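Alpha/beta fold hydrolase (Pseudomonas aeruginosa, PDB 6I8W) degrades membrane phospholipids as a membrane-bound phospholipase A and virulence factor, and is probably also active on monoacylglycerols. Local coordinates at residues V45-Y54 with R118-I126; R80-Y89 with E294-D305. All coordinates share one frame; numbering follows the deposited sequence. Where two conformers were deposited one is given.

Contact 1: residues V45-Y54 with R118-I126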
loop_
_atom_site.group_PDB
_atom_site.type_symbol
_atom_site.label_atom_id
_atom_site.label_comp_id
_atom_site.label_asym_id
_atom_site.label_seq_id
_atom_site.Cartn_x
_atom_site.Cartn_y
_atom_site.Cartn_z
ATOM N N VAL A 45 -0.101 15.809 -7.918
ATOM C CA VAL A 45 -0.011 16.083 -9.340
ATOM C C VAL A 45 -1.268 15.545 -10.014
ATOM O O VAL A 45 -1.804 14.504 -9.620
ATOM C CB VAL A 45 1.280 15.460 -9.957
ATOM C CG1 VAL A 45 1.303 13.960 -9.774
ATOM C CG2 VAL A 45 1.412 15.840 -11.441
ATOM N N GLN A 46 -1.747 16.266 -11.015
ATOM C CA GLN A 46 -2.901 15.841 -11.796
ATOM C C GLN A 46 -2.475 14.903 -12.915
ATOM O O GLN A 46 -1.639 15.257 -13.753
ATOM C CB GLN A 46 -3.630 17.056 -12.393
ATOM C CG GLN A 46 -4.182 18.017 -11.341
ATOM C CD GLN A 46 -4.604 19.351 -11.938
ATOM O OE1 GLN A 46 -4.260 19.672 -13.074
ATOM N NE2 GLN A 46 -5.352 20.135 -11.171
ATOM N N VAL A 47 -3.084 13.723 -12.941
ATOM C CA VAL A 47 -2.797 12.701 -13.941
ATOM C C VAL A 47 -4.124 12.253 -14.536
ATOM O O VAL A 47 -4.969 11.734 -13.802
ATOM C CB VAL A 47 -2.046 11.491 -13.318
ATOM C CG1 VAL A 47 -1.725 10.484 -14.392
ATOM C CG2 VAL A 47 -0.789 11.961 -12.579
ATOM N N ASP A 48 -4.301 12.486 -15.842
ATOM C CA ASP A 48 -5.586 12.292 -16.520
ATOM C C ASP A 48 -6.701 12.962 -15.713
ATOM O O ASP A 48 -7.790 12.396 -15.520
ATOM C CB ASP A 48 -5.915 10.816 -16.777
ATOM C CG ASP A 48 -5.004 10.178 -17.818
ATOM O OD1 ASP A 48 -4.698 10.824 -18.843
ATOM O OD2 ASP A 48 -4.635 9.003 -17.640
ATOM N N ASN A 49 -6.398 14.170 -15.245
ATOM C CA ASN A 49 -7.334 14.994 -14.489
ATOM C C ASN A 49 -7.708 14.390 -13.138
ATOM O O ASN A 49 -8.654 14.836 -12.507
ATOM C CB ASN A 49 -8.611 15.259 -15.306
ATOM C CG ASN A 49 -9.330 16.534 -14.873
ATOM O OD1 ASN A 49 -8.697 17.534 -14.541
ATOM N ND2 ASN A 49 -10.654 16.497 -14.871
ATOM N N LEU A 50 -6.955 13.399 -12.670
ATOM C CA LEU A 50 -7.149 12.957 -11.297
ATOM C C LEU A 50 -6.036 13.519 -10.433
ATOM O O LEU A 50 -4.861 13.451 -10.797
ATOM C CB LEU A 50 -7.134 11.431 -11.181
ATOM C CG LEU A 50 -8.095 10.587 -12.016
ATOM C CD1 LEU A 50 -8.005 9.136 -11.545
ATOM C CD2 LEU A 50 -9.519 11.117 -11.950
ATOM N N GLU A 51 -6.391 14.013 -9.255
ATOM C CA GLU A 51 -5.365 14.461 -8.320
ATOM C C GLU A 51 -4.753 13.262 -7.628
ATOM O O GLU A 51 -5.438 12.484 -6.975
ATOM C CB GLU A 51 -5.927 15.434 -7.287
ATOM C CG GLU A 51 -4.863 15.926 -6.318
ATOM C CD GLU A 51 -5.236 17.245 -5.669
ATOM O OE1 GLU A 51 -6.164 17.915 -6.174
ATOM O OE2 GLU A 51 -4.606 17.611 -4.656
ATOM N N ILE A 52 -3.453 13.101 -7.798
ATOM C CA ILE A 52 -2.758 12.014 -7.140
ATOM C C ILE A 52 -1.829 12.576 -6.076
ATOM O O ILE A 52 -0.903 13.320 -6.393
ATOM C CB ILE A 52 -1.990 11.178 -8.151
ATOM C CG1 ILE A 52 -2.986 10.587 -9.171
ATOM C CG2 ILE A 52 -1.146 10.106 -7.436
ATOM C CD1 ILE A 52 -2.389 9.499 -10.040
ATOM N N ALA A 53 -2.110 12.244 -4.815
ATOM C CA ALA A 53 -1.265 12.651 -3.709
ATOM C C ALA A 53 -0.077 11.704 -3.609
ATOM O O ALA A 53 -0.210 10.497 -3.847
ATOM C CB ALA A 53 -2.060 12.663 -2.377
ATOM N N TYR A 54 1.087 12.237 -3.258
ATOM C CA TYR A 54 2.241 11.369 -3.091
ATOM C C TYR A 54 3.236 11.937 -2.115
ATOM O O TYR A 54 3.227 13.126 -1.815
ATOM C CB TYR A 54 2.924 11.088 -4.445
ATOM C CG TYR A 54 3.555 12.274 -5.168
ATOM C CD1 TYR A 54 2.783 13.136 -5.943
ATOM C CD2 TYR A 54 4.934 12.507 -5.102
ATOM C CE1 TYR A 54 3.354 14.223 -6.623
ATOM C CE2 TYR A 54 5.521 13.590 -5.794
ATOM C CZ TYR A 54 4.725 14.434 -6.545
ATOM O OH TYR A 54 5.292 15.492 -7.221
ATOM N N ARG A 118 -2.329 4.131 -14.893
ATOM C CA ARG A 118 -2.290 5.392 -14.154
ATOM C C ARG A 118 -0.924 5.585 -13.468
ATOM O O ARG A 118 -0.398 6.700 -13.417
ATOM C CB ARG A 118 -3.425 5.449 -13.112
ATOM C CG ARG A 118 -4.862 5.423 -13.719
ATOM C CD ARG A 118 -5.928 5.753 -12.658
ATOM N NE ARG A 118 -7.279 5.763 -13.223
ATOM C CZ ARG A 118 -8.230 4.881 -12.924
ATOM N NH1 ARG A 118 -7.978 3.906 -12.056
ATOM N NH2 ARG A 118 -9.434 4.973 -13.495
ATOM N N VAL A 119 -0.357 4.507 -12.932
ATOM C CA VAL A 119 0.928 4.603 -12.238
ATOM C C VAL A 119 2.035 4.957 -13.235
ATOM O O VAL A 119 2.900 5.787 -12.948
ATOM C CB VAL A 119 1.295 3.301 -11.502
ATOM C CG1 VAL A 119 2.696 3.409 -10.913
ATOM C CG2 VAL A 119 0.291 2.997 -10.399
ATOM N N ALA A 120 1.994 4.348 -14.415
ATOM C CA ALA A 120 2.956 4.683 -15.462
ATOM C C ALA A 120 2.802 6.142 -15.906
ATOM O O ALA A 120 3.791 6.846 -16.092
ATOM C CB ALA A 120 2.800 3.757 -16.645
ATOM N N ASN A 121 1.563 6.592 -16.077
ATOM C CA ASN A 121 1.308 7.990 -16.412
ATOM C C ASN A 121 1.778 8.930 -15.286
ATOM O O ASN A 121 2.250 10.041 -15.547
ATOM C CB ASN A 121 -0.188 8.222 -16.679
ATOM C CG ASN A 121 -0.679 7.536 -17.946
ATOM O OD1 ASN A 121 0.108 7.186 -18.818
ATOM N ND2 ASN A 121 -1.993 7.336 -18.042
ATOM N N PHE A 122 1.624 8.486 -14.045
ATOM C CA PHE A 122 2.107 9.243 -12.886
ATOM C C PHE A 122 3.639 9.379 -12.894
ATOM O O PHE A 122 4.174 10.451 -12.631
ATOM C CB PHE A 122 1.639 8.582 -11.579
ATOM C CG PHE A 122 2.359 9.085 -10.329
ATOM C CD1 PHE A 122 1.964 10.259 -9.693
ATOM C CD2 PHE A 122 3.405 8.360 -9.779
ATOM C CE1 PHE A 122 2.621 10.703 -8.528
ATOM C CE2 PHE A 122 4.069 8.803 -8.622
ATOM C CZ PHE A 122 3.678 9.968 -8.005
ATOM N N ALA A 123 4.341 8.293 -13.183
ATOM C CA ALA A 123 5.797 8.359 -13.235
ATOM C C ALA A 123 6.235 9.390 -14.284
ATOM O O ALA A 123 7.106 10.219 -14.015
ATOM C CB ALA A 123 6.400 6.975 -13.534
ATOM N N ALA A 124 5.603 9.374 -15.458
ATOM C CA ALA A 124 5.911 10.368 -16.481
ATOM C C ALA A 124 5.591 11.780 -15.989
ATOM O O ALA A 124 6.326 12.731 -16.274
ATOM C CB ALA A 124 5.146 10.065 -17.793
ATOM N N ALA A 125 4.497 11.914 -15.245
ATOM C CA ALA A 125 4.061 13.219 -14.783
ATOM C C ALA A 125 5.052 13.842 -13.793
ATOM O O ALA A 125 5.172 15.067 -13.731
ATOM C CB ALA A 125 2.676 13.116 -14.137
ATOM N N ILE A 126 5.763 13.025 -13.026
ATOM C CA ILE A 126 6.769 13.594 -12.115
ATOM C C ILE A 126 8.183 13.485 -12.691
ATOM O O ILE A 126 9.172 13.748 -12.007
ATOM C CB ILE A 126 6.732 12.937 -10.712
ATOM C CG1 ILE A 126 7.006 11.434 -10.791
ATOM C CG2 ILE A 126 5.393 13.205 -10.040
ATOM C CD1 ILE A 126 7.345 10.807 -9.424
#

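Contact 2: residues R80-Y89 with E294-D305. With CO2 (carbon dioxide), chain H; BOG (octyl beta-D-glucopyranoside), chain D; IPA (isopropyl alcohol), chain E.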
loop_
_atom_site.group_PDB
_atom_site.type_symbol
_atom_site.label_atom_id
_atom_site.label_comp_id
_atom_site.label_asym_id
_atom_site.label_seq_id
_atom_site.Cartn_x
_atom_site.Cartn_y
_atom_site.Cartn_z
ATOM N N ARG A 80 8.059 3.966 7.602
ATOM C CA ARG A 80 9.182 3.433 8.366
ATOM C C ARG A 80 10.110 2.617 7.475
ATOM O O ARG A 80 11.312 2.559 7.691
ATOM C CB ARG A 80 8.670 2.605 9.542
ATOM C CG ARG A 80 8.082 3.485 10.650
ATOM C CD ARG A 80 7.315 2.691 11.684
ATOM N NE ARG A 80 6.817 3.569 12.736
ATOM C CZ ARG A 80 6.011 3.175 13.712
ATOM N NH1 ARG A 80 5.635 1.906 13.780
ATOM N NH2 ARG A 80 5.604 4.043 14.629
ATOM N N PHE A 81 9.529 1.987 6.467
ATOM C CA PHE A 81 10.280 1.225 5.474
ATOM C C PHE A 81 11.177 2.145 4.655
ATOM O O PHE A 81 12.290 1.795 4.309
ATOM C CB PHE A 81 9.279 0.477 4.576
ATOM C CG PHE A 81 9.889 -0.256 3.394
ATOM C CD1 PHE A 81 10.406 -1.528 3.548
ATOM C CD2 PHE A 81 9.822 0.285 2.115
ATOM C CE1 PHE A 81 10.911 -2.234 2.451
ATOM C CE2 PHE A 81 10.321 -0.391 1.029
ATOM C CZ PHE A 81 10.875 -1.666 1.196
ATOM N N ALA A 82 10.659 3.324 4.333
ATOM C CA ALA A 82 11.339 4.277 3.459
ATOM C C ALA A 82 12.465 5.009 4.183
ATOM O O ALA A 82 13.401 5.493 3.558
ATOM C CB ALA A 82 10.318 5.305 2.906
ATOM N N ARG A 83 12.380 5.072 5.501
ATOM C CA ARG A 83 13.346 5.820 6.293
ATOM C C ARG A 83 14.812 5.454 5.964
ATOM O O ARG A 83 15.622 6.338 5.689
ATOM C CB ARG A 83 13.035 5.617 7.778
ATOM C CG ARG A 83 13.993 6.280 8.739
ATOM C CD ARG A 83 13.235 6.711 9.978
ATOM N NE ARG A 83 14.027 6.673 11.213
ATOM C CZ ARG A 83 14.975 7.545 11.535
ATOM N NH1 ARG A 83 15.289 8.529 10.699
ATOM N NH2 ARG A 83 15.621 7.430 12.695
ATOM N N PRO A 84 15.164 4.145 5.971
ATOM C CA PRO A 84 16.587 3.905 5.632
ATOM C C PRO A 84 16.910 4.029 4.140
ATOM O O PRO A 84 18.076 3.985 3.768
ATOM C CB PRO A 84 16.832 2.464 6.104
ATOM C CG PRO A 84 15.488 1.826 6.024
ATOM C CD PRO A 84 14.508 2.906 6.438
ATOM N N LEU A 85 15.889 4.164 3.302
ATOM C CA LEU A 85 16.069 4.213 1.857
ATOM C C LEU A 85 16.306 5.614 1.294
ATOM O O LEU A 85 16.917 5.755 0.238
ATOM C CB LEU A 85 14.832 3.606 1.153
ATOM C CG LEU A 85 14.538 2.171 1.580
ATOM C CD1 LEU A 85 13.286 1.641 0.881
ATOM C CD2 LEU A 85 15.755 1.327 1.248
ATOM N N THR A 86 15.806 6.650 1.970
ATOM C CA THR A 86 15.884 7.993 1.403
ATOM C C THR A 86 17.305 8.570 1.425
ATOM O O THR A 86 17.577 9.556 0.747
ATOM C CB THR A 86 14.944 8.981 2.130
ATOM O OG1 THR A 86 15.149 8.888 3.541
ATOM C CG2 THR A 86 13.490 8.654 1.834
ATOM N N GLU A 87 18.214 7.936 2.158
ATOM C CA GLU A 87 19.619 8.362 2.155
ATOM C C GLU A 87 20.267 8.096 0.803
ATOM O O GLU A 87 21.067 8.891 0.327
ATOM C CB GLU A 87 20.420 7.645 3.248
ATOM N N ARG A 88 19.893 6.981 0.182
ATOM C CA ARG A 88 20.548 6.509 -1.037
ATOM C C ARG A 88 19.648 6.529 -2.271
ATOM O O ARG A 88 20.126 6.375 -3.396
ATOM C CB ARG A 88 21.070 5.084 -0.816
ATOM C CG ARG A 88 22.207 5.021 0.200
ATOM C CD ARG A 88 22.610 3.579 0.488
ATOM N NE ARG A 88 22.990 2.866 -0.730
ATOM C CZ ARG A 88 23.157 1.548 -0.802
ATOM N NH1 ARG A 88 22.973 0.796 0.274
ATOM N NH2 ARG A 88 23.501 0.984 -1.951
ATOM N N TYR A 89 18.348 6.719 -2.064
ATOM C CA TYR A 89 17.384 6.664 -3.167
ATOM C C TYR A 89 16.452 7.844 -3.179
ATOM O O TYR A 89 16.241 8.496 -2.159
ATOM C CB TYR A 89 16.553 5.360 -3.111
ATOM C CG TYR A 89 17.409 4.134 -3.277
ATOM C CD1 TYR A 89 17.802 3.713 -4.543
ATOM C CD2 TYR A 89 17.852 3.413 -2.173
ATOM C CE1 TYR A 89 18.623 2.605 -4.708
ATOM C CE2 TYR A 89 18.671 2.292 -2.326
ATOM C CZ TYR A 89 19.046 1.894 -3.598
ATOM O OH TYR A 89 19.849 0.785 -3.769
ATOM N N GLU A 294 12.347 -2.016 9.217
ATOM C CA GLU A 294 13.797 -1.911 8.991
ATOM C C GLU A 294 14.347 -3.245 8.492
ATOM O O GLU A 294 15.240 -3.289 7.654
ATOM C CB GLU A 294 14.535 -1.464 10.268
ATOM C CG GLU A 294 14.202 -0.024 10.727
ATOM C CD GLU A 294 15.153 1.042 10.169
ATOM O OE1 GLU A 294 16.178 0.672 9.547
ATOM O OE2 GLU A 294 14.881 2.256 10.363
ATOM N N GLU A 295 13.800 -4.331 9.012
ATOM C CA GLU A 295 14.185 -5.659 8.562
ATOM C C GLU A 295 13.803 -5.893 7.087
ATOM O O GLU A 295 14.599 -6.390 6.291
ATOM C CB GLU A 295 13.548 -6.701 9.464
ATOM C CG GLU A 295 13.746 -8.120 9.026
ATOM C CD GLU A 295 13.215 -9.087 10.055
ATOM O OE1 GLU A 295 12.886 -8.628 11.175
ATOM O OE2 GLU A 295 13.096 -10.293 9.734
ATOM N N THR A 296 12.581 -5.530 6.724
ATOM C CA THR A 296 12.129 -5.667 5.353
ATOM C C THR A 296 12.949 -4.773 4.413
ATOM O O THR A 296 13.323 -5.188 3.324
ATOM C CB THR A 296 10.609 -5.306 5.214
ATOM O OG1 THR A 296 9.835 -6.086 6.137
ATOM C CG2 THR A 296 10.119 -5.596 3.794
ATOM N N ALA A 297 13.228 -3.548 4.844
ATOM C CA ALA A 297 14.030 -2.602 4.052
ATOM C C ALA A 297 15.447 -3.106 3.845
ATOM O O ALA A 297 16.074 -2.828 2.830
ATOM C CB ALA A 297 14.065 -1.223 4.722
ATOM N N GLN A 298 15.973 -3.804 4.843
ATOM C CA GLN A 298 17.330 -4.339 4.749
ATOM C C GLN A 298 17.401 -5.470 3.716
ATOM O O GLN A 298 18.354 -5.548 2.951
ATOM C CB GLN A 298 17.820 -4.844 6.112
ATOM C CG GLN A 298 18.327 -3.753 7.044
ATOM C CD GLN A 298 18.774 -4.312 8.377
ATOM O OE1 GLN A 298 19.957 -4.592 8.577
ATOM N NE2 GLN A 298 17.828 -4.494 9.294
ATOM N N HIS A 299 16.399 -6.356 3.713
ATOM C CA HIS A 299 16.315 -7.402 2.679
ATOM C C HIS A 299 16.208 -6.760 1.293
ATOM O O HIS A 299 16.855 -7.184 0.331
ATOM C CB HIS A 299 15.104 -8.326 2.903
ATOM C CG HIS A 299 15.310 -9.379 3.949
ATOM N ND1 HIS A 299 16.327 -10.308 3.893
ATOM C CD2 HIS A 299 14.581 -9.688 5.050
ATOM C CE1 HIS A 299 16.238 -11.125 4.927
ATOM N NE2 HIS A 299 15.178 -10.776 5.641
ATOM N N TYR A 300 15.379 -5.732 1.195
ATOM C CA TYR A 300 15.187 -5.014 -0.067
ATOM C C TYR A 300 16.479 -4.308 -0.516
ATOM O O TYR A 300 16.843 -4.389 -1.686
ATOM C CB TYR A 300 14.055 -4.001 0.072
ATOM C CG TYR A 300 13.673 -3.287 -1.204
ATOM C CD1 TYR A 300 13.569 -3.978 -2.409
ATOM C CD2 TYR A 300 13.379 -1.926 -1.198
ATOM C CE1 TYR A 300 13.196 -3.320 -3.588
ATOM C CE2 TYR A 300 13.001 -1.261 -2.366
ATOM C CZ TYR A 300 12.911 -1.971 -3.552
ATOM O OH TYR A 300 12.544 -1.323 -4.708
ATOM N N GLN A 301 17.179 -3.634 0.407
ATOM C CA GLN A 301 18.464 -3.015 0.069
ATOM C C GLN A 301 19.474 -4.044 -0.412
ATOM O O GLN A 301 20.277 -3.777 -1.321
ATOM C CB GLN A 301 19.053 -2.265 1.265
ATOM C CG GLN A 301 20.368 -1.586 0.934
ATOM C CD GLN A 301 20.209 -0.474 -0.092
ATOM O OE1 GLN A 301 19.825 0.647 0.259
ATOM N NE2 GLN A 301 20.518 -0.768 -1.363
ATOM N N ALA A 302 19.448 -5.222 0.204
ATOM C CA ALA A 302 20.370 -6.279 -0.190
ATOM C C ALA A 302 20.080 -6.703 -1.629
ATOM O O ALA A 302 20.985 -6.864 -2.446
ATOM C CB ALA A 302 20.266 -7.469 0.768
ATOM N N PHE A 303 18.797 -6.902 -1.908
ATOM C CA PHE A 303 18.323 -7.228 -3.252
ATOM C C PHE A 303 18.774 -6.169 -4.256
ATOM O O PHE A 303 19.372 -6.498 -5.274
ATOM C CB PHE A 303 16.786 -7.357 -3.250
ATOM C CG PHE A 303 16.156 -7.321 -4.626
ATOM C CD1 PHE A 303 16.255 -8.413 -5.480
ATOM C CD2 PHE A 303 15.457 -6.194 -5.056
ATOM C CE1 PHE A 303 15.666 -8.385 -6.744
ATOM C CE2 PHE A 303 14.859 -6.158 -6.318
ATOM C CZ PHE A 303 14.957 -7.252 -7.154
ATOM N N LEU A 304 18.521 -4.892 -3.948
ATOM C CA LEU A 304 18.920 -3.794 -4.833
ATOM C C LEU A 304 20.433 -3.746 -5.069
ATOM O O LEU A 304 20.899 -3.413 -6.163
ATOM C CB LEU A 304 18.467 -2.452 -4.256
ATOM C CG LEU A 304 16.954 -2.239 -4.228
ATOM C CD1 LEU A 304 16.642 -0.965 -3.459
ATOM C CD2 LEU A 304 16.415 -2.155 -5.662
ATOM N N ASP A 305 21.197 -4.025 -4.023
ATOM C CA ASP A 305 22.659 -4.054 -4.148
ATOM C C ASP A 305 23.066 -5.097 -5.185
ATOM O O ASP A 305 23.919 -4.844 -6.031
ATOM C CB ASP A 305 23.330 -4.382 -2.810
ATOM C CG ASP A 305 23.408 -3.184 -1.873
ATOM O OD1 ASP A 305 23.064 -2.054 -2.291
ATOM O OD2 ASP A 305 23.827 -3.376 -0.710
HETATM C C CO2 H . 20.731 -0.260 -7.042
HETATM O O1 CO2 H . 20.330 -1.068 -7.719
HETATM O O2 CO2 H . 21.114 0.536 -6.355
HETATM C C1 BOG D . 3.084 5.859 17.363
HETATM O O1 BOG D . 2.698 5.115 16.207
HETATM C C2 BOG D . 3.695 4.866 18.360
HETATM O O2 BOG D . 2.631 4.237 19.071
HETATM C C3 BOG D . 4.673 5.479 19.361
HETATM O O3 BOG D . 5.351 4.471 20.126
HETATM C C4 BOG D . 5.674 6.308 18.579
HETATM O O4 BOG D . 6.712 6.812 19.441
HETATM C C5 BOG D . 4.859 7.429 17.936
HETATM O O5 BOG D . 3.975 6.897 16.937
HETATM C C6 BOG D . 5.729 8.542 17.351
HETATM O O6 BOG D . 5.867 8.411 15.935
HETATM C "C1'" BOG D . 2.037 5.899 15.219
HETATM C "C2'" BOG D . 1.997 5.109 13.919
HETATM C "C3'" BOG D . 1.918 3.624 14.230
HETATM C "C4'" BOG D . 1.610 2.796 12.996
HETATM C "C5'" BOG D . 0.686 1.653 13.392
HETATM C "C6'" BOG D . 0.598 0.607 12.292
HETATM C "C7'" BOG D . -0.683 -0.202 12.432
HETATM C "C8'" BOG D . -0.780 -0.806 13.814
HETATM C C1 IPA E . 3.017 2.500 8.993
HETATM C C2 IPA E . 4.137 3.528 8.897
HETATM C C3 IPA E . 4.167 4.409 10.137
HETATM O O2 IPA E . 5.388 2.845 8.718
HETATM O O HOH W 1 12.239 3.041 10.093
#

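Contact 1: residues V45-Y54 with R118-I126
Val47 and Phe122 mark the closest backbone approach, their CA atoms 6.1 Å apart, where the hairpin of strands 45-47 and 50-54 lies against helix 118-125; the axis of 45-47 passes 8.7 Å from the helix axis at 134°, that of 50-54 farther off. The Phe122 ring carries most of the contact. With CG trans to the backbone N (chi1 166°), it swings off the helix and drives its CE1-CZ edge against one face of Tyr54. This T-shaped pair has centroids 5.2 Å apart and planes at 76°, and CZ stands over the rim of the tyrosine rather than its middle. Val45 CG1 packs 3.7 Å from Phe122 CE1, and Ile52 CG2 lies against Phe122 CD1, so methyls from both strands grip the same corner of the ring. One helical turn on, the Ala125 methyl touches the CG2 branches of Val45 and Val47, while Ile126 CG2 lies 3.6 Å from Tyr54 OH. Val47 sends its other branch, CG1, to Asn121 CB at 3.6 Å. The one hydrogen bond between the two segments is at the hairpin end: Asn121 ND2 gives Asp48 OD2 a weak, bent bond, amide and carboxylate nearly perpendicular. Nearby, Leu50 CD1 rests against the extended shaft of Arg118, whose guanidinium is bonded to Ser109 O. Behind Phe122, Val92 of strand 90-94 and Leu66 of strand 64-68 extend the apolar layer. The type I' turn from Val47 to Leu50 makes this a tight two-residue beta hairpin. It forms the antiparallel edge of the central sheet, packed under a flanking helix in the layered manner of the alpha/beta-hydrolase fold.

Contact 2: residues R80-Y89 with E294-D305
Apolar packing starts at Phe81, whose ring packs against helix 294-305: CE1 sits 3.5 Å from Ala297 CA and also meets the Thr296 CG2 methyl. Phe81 CZ reaches Tyr300 CD2, also at 3.5 Å; these two rings are near parallel (23°) but slid so far apart that they barely overlap. The Ala297 methyl fits against Pro84 CG, and Leu85 CD1 comes in at the edge of the Tyr300 ring. Near the other end, Leu304 CD1 lies against Tyr89 CZ.

Polar and charged groups gather at Arg88 and Gln301. In the conformer given, the Gln301 chain, bent at chi2 (65°), lays its amide flat over one face of the Arg88 guanidinium, planes 11° apart, with Gln301 CD 3.1 Å from Arg88 NH1. In the same pose Gln301 NE2 points an N-H, near the amide plane, at Tyr89 OH (2.9 Å). Arg88 NH2 turns the guanidinium edge to the syn side of Asp305 OD1 in a salt bridge of 3.1 Å. At the start of the helix a water bridges Arg80 O and Glu294 OE2, donating to both.

Bound molecules flank the contact. Arg80 N donates to the isopropanol oxygen O2, and the Arg80 guanidinium, salt-bridged to Glu34, points toward the octyl glucoside. Tyr89 OH donates to carbon dioxide O2 at 2.9 Å, which would orient its hydroxyl. Together with His132 and Arg308, Tyr89 and Leu304 line this carbon dioxide pocket, set where the last helix of the alpha/beta-hydrolase fold covers the sheet.

In the fold
Contacts 1 and 2 do not touch: their centres are about 25 Å apart, their nearest atoms about 11 Å. Both are partly buried, each about 16 Å from the centre of the chain, and both close on the same sheet. Strand 64-68 receives Phe122 of contact 1 on Leu66, and Leu85, Tyr89, Tyr300 and Leu304 of contact 2 on Leu65. Contact 1 joins an edge hairpin to helix 112-125 and is almost wholly apolar, with one weak polar bond at its rim. Contact 2 joins the segment leading into strand 90-94 to helix 293-308; there an apolar base gives way to a salt bridge, polar side chains and bound small molecules.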